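PDB 1WY2: Xaa-Pro dipeptidase from Pyrococcus horikoshii, which hydrolyses dipeptides with proline in the C-terminal position, probably preferring a nonpolar residue before it, as a homodimeric two-metal peptidase of the M24B family. Local coordinates for residues A[224-238]-A[339-351]. Residues are numbered along the deposited sequence; the frame is centred on the assembly and turned at random.
Sequences ITRTIVVGSPNEKQK and GSKRLTKTERELI
Arg226 grips the backbone carbonyls of Thr346 and Glu347, an example of a buried arginine holding a C-terminal tail. Its NH2 bonds to Thr346 O at 2.8 Å (N-H...O 159°), and NE adds a longer bond of 3.3 Å to the same oxygen, a side-on grip; NE also reaches Glu347 O at 2.9 Å, from above that carbonyl's plane. The bend of the Arg226 side chain at chi2 (-68°) turns the guanidinium toward these acceptors. Ile224 CD1 and Arg348 CG lie on opposite faces of this guanidinium, both offset toward its rim. Arg342 NH2 gives Thr346 O a third bond, and Asp331 forms salt bridges with both Arg226 and Arg342. Here the tail runs along one of the metal-bearing strands of the pita-bread fold of M24 peptidases: Asp223, a zinc ligand, directly precedes Ile224, and Thr225 OG1 bonds to another, Glu330. One water links Thr227 N to Arg348 O; a second accepts from Val229 N and probably bridges to Leu350 O. Toward the chain end, Leu350 CD1 packs on Arg226 CB and, 3.9 Å away, Ile228 CG2. Ile351 CD1 touches both Val229 CG2 and Pro233 CB, while Lys238 NZ stands 4.1 Å from Ile351 OXT, too far for a salt bridge.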
loop_
_atom_site.group_PDB
_atom_site.type_symbol
_atom_site.label_atom_id
_atom_site.label_comp_id
_atom_site.label_asym_id
_atom_site.label_seq_id
_atom_site.Cartn_x
_atom_site.Cartn_y
_atom_site.Cartn_z
ATOM N N ILE A 224 -1.639 -6.442 -16.613
ATOM C CA ILE A 224 -1.300 -7.250 -17.777
ATOM C C ILE A 224 -0.107 -8.164 -17.501
ATOM O O ILE A 224 0.787 -7.809 -16.741
ATOM C CB ILE A 224 -0.967 -6.332 -18.989
ATOM C CG1 ILE A 224 -0.729 -7.165 -20.248
ATOM C CG2 ILE A 224 0.274 -5.496 -18.687
ATOM C CD1 ILE A 224 -0.415 -6.326 -21.491
ATOM N N THR A 225 -0.118 -9.353 -18.099
ATOM C CA THR A 225 0.991 -10.293 -17.957
ATOM C C THR A 225 1.293 -10.927 -19.304
ATOM O O THR A 225 0.394 -11.401 -19.997
ATOM C CB THR A 225 0.698 -11.474 -16.989
ATOM O OG1 THR A 225 0.388 -10.986 -15.680
ATOM C CG2 THR A 225 1.931 -12.379 -16.885
ATOM N N ARG A 226 2.564 -10.921 -19.678
ATOM C CA ARG A 226 2.991 -11.569 -20.912
ATOM C C ARG A 226 4.213 -12.391 -20.538
ATOM O O ARG A 226 4.992 -11.999 -19.673
ATOM C CB ARG A 226 3.368 -10.544 -21.986
ATOM C CG ARG A 226 2.182 -9.797 -22.581
ATOM C CD ARG A 226 1.287 -10.715 -23.410
ATOM N NE ARG A 226 0.142 -9.987 -23.952
ATOM C CZ ARG A 226 -0.986 -9.764 -23.284
ATOM N NH1 ARG A 226 -1.138 -10.225 -22.043
ATOM N NH2 ARG A 226 -1.953 -9.053 -23.846
ATOM N N THR A 227 4.369 -13.543 -21.173
ATOM C CA THR A 227 5.518 -14.388 -20.894
ATOM C C THR A 227 6.291 -14.544 -22.192
ATOM O O THR A 227 5.697 -14.733 -23.252
ATOM C CB THR A 227 5.088 -15.782 -20.387
ATOM O OG1 THR A 227 4.395 -15.645 -19.139
ATOM C CG2 THR A 227 6.307 -16.684 -20.183
ATOM N N ILE A 228 7.611 -14.438 -22.103
ATOM C CA ILE A 228 8.474 -14.588 -23.269
ATOM C C ILE A 228 9.601 -15.552 -22.911
ATOM O O ILE A 228 9.689 -16.032 -21.782
ATOM C CB ILE A 228 9.112 -13.234 -23.701
ATOM C CG1 ILE A 228 10.001 -12.690 -22.579
ATOM C CG2 ILE A 228 8.023 -12.222 -24.045
ATOM C CD1 ILE A 228 10.757 -11.429 -22.950
ATOM N N VAL A 229 10.444 -15.853 -23.892
ATOM C CA VAL A 229 11.595 -16.717 -23.671
ATOM C C VAL A 229 12.777 -15.990 -24.286
ATOM O O VAL A 229 12.672 -15.446 -25.386
ATOM C CB VAL A 229 11.459 -18.094 -24.360
ATOM C CG1 VAL A 229 12.769 -18.865 -24.221
ATOM C CG2 VAL A 229 10.320 -18.887 -23.736
ATOM N N VAL A 230 13.887 -15.952 -23.562
ATOM C CA VAL A 230 15.084 -15.295 -24.061
ATOM C C VAL A 230 15.799 -16.321 -24.928
ATOM O O VAL A 230 16.390 -17.269 -24.422
ATOM C CB VAL A 230 16.003 -14.856 -22.905
ATOM C CG1 VAL A 230 17.242 -14.163 -23.459
ATOM C CG2 VAL A 230 15.246 -13.915 -21.974
ATOM N N GLY A 231 15.723 -16.127 -26.239
ATOM C CA GLY A 231 16.342 -17.059 -27.160
ATOM C C GLY A 231 15.285 -18.015 -27.673
ATOM O O GLY A 231 14.122 -17.638 -27.817
ATOM N N SER A 232 15.679 -19.255 -27.941
ATOM C CA SER A 232 14.743 -20.255 -28.438
ATOM C C SER A 232 14.213 -21.105 -27.288
ATOM O O SER A 232 14.972 -21.542 -26.423
ATOM C CB SER A 232 15.431 -21.153 -29.468
ATOM O OG SER A 232 15.932 -20.383 -30.547
ATOM N N PRO A 233 12.895 -21.341 -27.257
ATOM C CA PRO A 233 12.315 -22.150 -26.184
ATOM C C PRO A 233 12.480 -23.637 -26.461
ATOM O O PRO A 233 12.485 -24.058 -27.618
ATOM C CB PRO A 233 10.852 -21.736 -26.207
ATOM C CG PRO A 233 10.607 -21.559 -27.671
ATOM C CD PRO A 233 11.840 -20.787 -28.124
ATOM N N ASN A 234 12.629 -24.434 -25.408
ATOM C CA ASN A 234 12.744 -25.868 -25.604
ATOM C C ASN A 234 11.325 -26.417 -25.709
ATOM O O ASN A 234 10.353 -25.693 -25.489
ATOM C CB ASN A 234 13.516 -26.538 -24.457
ATOM C CG ASN A 234 12.892 -26.301 -23.103
ATOM O OD1 ASN A 234 11.690 -26.486 -22.913
ATOM N ND2 ASN A 234 13.716 -25.905 -22.141
ATOM N N GLU A 235 11.202 -27.691 -26.057
ATOM C CA GLU A 235 9.891 -28.301 -26.229
ATOM C C GLU A 235 8.976 -28.284 -25.011
ATOM O O GLU A 235 7.759 -28.136 -25.145
ATOM C CB GLU A 235 10.057 -29.737 -26.731
ATOM C CG GLU A 235 10.661 -29.810 -28.116
ATOM C CD GLU A 235 9.913 -28.938 -29.111
ATOM O OE1 GLU A 235 8.694 -29.148 -29.285
ATOM O OE2 GLU A 235 10.543 -28.041 -29.713
ATOM N N LYS A 236 9.546 -28.428 -23.823
ATOM C CA LYS A 236 8.729 -28.442 -22.621
ATOM C C LYS A 236 8.203 -27.054 -22.257
ATOM O O LYS A 236 7.104 -26.926 -21.715
ATOM C CB LYS A 236 9.525 -29.086 -21.485
ATOM C CG LYS A 236 9.819 -30.553 -21.807
ATOM C CD LYS A 236 10.743 -31.253 -20.826
ATOM C CE LYS A 236 10.946 -32.698 -21.279
ATOM N NZ LYS A 236 11.880 -33.480 -20.430
ATOM N N GLN A 237 8.975 -26.020 -22.573
ATOM C CA GLN A 237 8.551 -24.649 -22.302
ATOM C C GLN A 237 7.433 -24.314 -23.279
ATOM O O GLN A 237 6.421 -23.723 -22.907
ATOM C CB GLN A 237 9.708 -23.669 -22.511
ATOM C CG GLN A 237 10.847 -23.820 -21.523
ATOM C CD GLN A 237 12.001 -22.891 -21.831
ATOM O OE1 GLN A 237 12.464 -22.815 -22.971
ATOM N NE2 GLN A 237 12.482 -22.184 -20.818
ATOM N N LYS A 238 7.628 -24.698 -24.537
ATOM C CA LYS A 238 6.631 -24.447 -25.566
ATOM C C LYS A 238 5.314 -25.131 -25.219
ATOM O O LYS A 238 4.240 -24.580 -25.453
ATOM C CB LYS A 238 7.139 -24.945 -26.923
ATOM C CG LYS A 238 6.118 -24.833 -28.041
ATOM C CD LYS A 238 6.750 -25.074 -29.404
ATOM C CE LYS A 238 7.699 -23.944 -29.777
ATOM N NZ LYS A 238 7.002 -22.621 -29.780
ATOM N N GLY A 339 -20.511 -10.198 -25.115
ATOM C CA GLY A 339 -19.164 -10.700 -25.292
ATOM C C GLY A 339 -18.191 -9.933 -24.427
ATOM O O GLY A 339 -18.508 -9.573 -23.291
ATOM N N SER A 340 -17.006 -9.675 -24.964
ATOM C CA SER A 340 -15.994 -8.943 -24.216
ATOM C C SER A 340 -15.094 -8.121 -25.125
ATOM O O SER A 340 -15.089 -8.293 -26.343
ATOM C CB SER A 340 -15.134 -9.917 -23.410
ATOM O OG SER A 340 -14.351 -10.727 -24.268
ATOM N N LYS A 341 -14.341 -7.219 -24.510
ATOM C CA LYS A 341 -13.401 -6.364 -25.216
ATOM C C LYS A 341 -12.084 -6.412 -24.449
ATOM O O LYS A 341 -12.069 -6.242 -23.229
ATOM C CB LYS A 341 -13.904 -4.919 -25.260
ATOM C CG LYS A 341 -12.886 -3.948 -25.844
ATOM C CD LYS A 341 -13.342 -2.502 -25.757
ATOM C CE LYS A 341 -12.326 -1.591 -26.431
ATOM N NZ LYS A 341 -12.741 -0.166 -26.407
ATOM N N ARG A 342 -10.985 -6.664 -25.153
ATOM C CA ARG A 342 -9.681 -6.701 -24.504
ATOM C C ARG A 342 -9.177 -5.265 -24.352
ATOM O O ARG A 342 -8.941 -4.580 -25.350
ATOM C CB ARG A 342 -8.693 -7.527 -25.341
ATOM C CG ARG A 342 -9.015 -9.019 -25.387
ATOM C CD ARG A 342 -8.029 -9.786 -26.267
ATOM N NE ARG A 342 -6.652 -9.656 -25.794
ATOM C CZ ARG A 342 -5.638 -9.274 -26.564
ATOM N NH1 ARG A 342 -5.848 -8.985 -27.843
ATOM N NH2 ARG A 342 -4.417 -9.179 -26.059
ATOM N N LEU A 343 -9.026 -4.800 -23.111
ATOM C CA LEU A 343 -8.554 -3.436 -22.880
ATOM C C LEU A 343 -7.039 -3.390 -23.042
ATOM O O LEU A 343 -6.485 -2.382 -23.482
ATOM C CB LEU A 343 -8.987 -2.947 -21.494
ATOM C CG LEU A 343 -10.507 -2.971 -21.272
ATOM C CD1 LEU A 343 -10.829 -2.374 -19.908
ATOM C CD2 LEU A 343 -11.217 -2.179 -22.371
ATOM N N THR A 344 -6.371 -4.482 -22.671
ATOM C CA THR A 344 -4.931 -4.596 -22.864
ATOM C C THR A 344 -4.862 -5.251 -24.240
ATOM O O THR A 344 -5.536 -6.253 -24.486
ATOM C CB THR A 344 -4.273 -5.482 -21.785
ATOM O OG1 THR A 344 -5.060 -6.660 -21.573
ATOM C CG2 THR A 344 -4.144 -4.710 -20.486
ATOM N N LYS A 345 -4.061 -4.691 -25.138
ATOM C CA LYS A 345 -4.011 -5.196 -26.509
ATOM C C LYS A 345 -2.704 -5.803 -27.011
ATOM O O LYS A 345 -2.616 -6.208 -28.170
ATOM C CB LYS A 345 -4.439 -4.065 -27.448
ATOM C CG LYS A 345 -5.754 -3.413 -27.027
ATOM C CD LYS A 345 -6.025 -2.118 -27.776
ATOM C CE LYS A 345 -7.274 -1.430 -27.235
ATOM N NZ LYS A 345 -7.537 -0.131 -27.926
ATOM N N THR A 346 -1.692 -5.867 -26.158
ATOM C CA THR A 346 -0.407 -6.432 -26.559
ATOM C C THR A 346 -0.562 -7.863 -27.067
ATOM O O THR A 346 -1.367 -8.632 -26.542
ATOM C CB THR A 346 0.588 -6.434 -25.384
ATOM O OG1 THR A 346 0.876 -5.085 -25.002
ATOM C CG2 THR A 346 1.883 -7.130 -25.780
ATOM N N GLU A 347 0.212 -8.217 -28.092
ATOM C CA GLU A 347 0.161 -9.568 -28.652
ATOM C C GLU A 347 0.384 -10.597 -27.548
ATOM O O GLU A 347 1.195 -10.388 -26.648
ATOM C CB GLU A 347 1.234 -9.733 -29.735
ATOM C CG GLU A 347 1.389 -11.156 -30.253
ATOM C CD GLU A 347 0.142 -11.676 -30.944
ATOM O OE1 GLU A 347 -0.305 -12.792 -30.603
ATOM O OE2 GLU A 347 -0.389 -10.973 -31.833
ATOM N N ARG A 348 -0.327 -11.716 -27.631
ATOM C CA ARG A 348 -0.209 -12.766 -26.629
ATOM C C ARG A 348 0.717 -13.904 -27.045
ATOM O O ARG A 348 1.364 -14.524 -26.202
ATOM C CB ARG A 348 -1.594 -13.316 -26.292
ATOM C CG ARG A 348 -2.445 -12.353 -25.482
ATOM C CD ARG A 348 -3.883 -12.818 -25.397
ATOM N NE ARG A 348 -4.604 -12.596 -26.650
ATOM C CZ ARG A 348 -5.890 -12.881 -26.826
ATOM N NH1 ARG A 348 -6.597 -13.405 -25.829
ATOM N NH2 ARG A 348 -6.477 -12.624 -27.988
ATOM N N GLU A 349 0.777 -14.175 -28.343
ATOM C CA GLU A 349 1.634 -15.240 -28.852
ATOM C C GLU A 349 3.032 -14.667 -29.053
ATOM O O GLU A 349 3.390 -14.251 -30.158
ATOM C CB GLU A 349 1.073 -15.768 -30.178
ATOM C CG GLU A 349 -0.384 -16.205 -30.085
ATOM C CD GLU A 349 -0.930 -16.734 -31.399
ATOM O OE1 GLU A 349 -0.950 -15.973 -32.392
ATOM O OE2 GLU A 349 -1.344 -17.913 -31.439
ATOM N N LEU A 350 3.822 -14.655 -27.982
ATOM C CA LEU A 350 5.165 -14.096 -28.034
ATOM C C LEU A 350 6.327 -15.089 -28.105
ATOM O O LEU A 350 7.490 -14.683 -28.100
ATOM C CB LEU A 350 5.364 -13.145 -26.850
ATOM C CG LEU A 350 4.358 -11.988 -26.794
ATOM C CD1 LEU A 350 4.617 -11.139 -25.560
ATOM C CD2 LEU A 350 4.472 -11.142 -28.054
ATOM N N ILE A 351 6.029 -16.383 -28.166
ATOM C CA ILE A 351 7.090 -17.379 -28.272
ATOM C C ILE A 351 6.730 -18.421 -29.330
ATOM O O ILE A 351 7.635 -18.820 -30.095
ATOM C CB ILE A 351 7.384 -18.089 -26.909
ATOM C CG1 ILE A 351 6.792 -19.499 -26.899
ATOM C CG2 ILE A 351 6.826 -17.268 -25.754
ATOM C CD1 ILE A 351 7.239 -20.340 -25.727
ATOM O OXT ILE A 351 5.550 -18.829 -29.378
HETATM O O HOH W 1 2.789 -13.949 -23.663
HETATM O O HOH W 2 9.816 -14.996 -26.739
#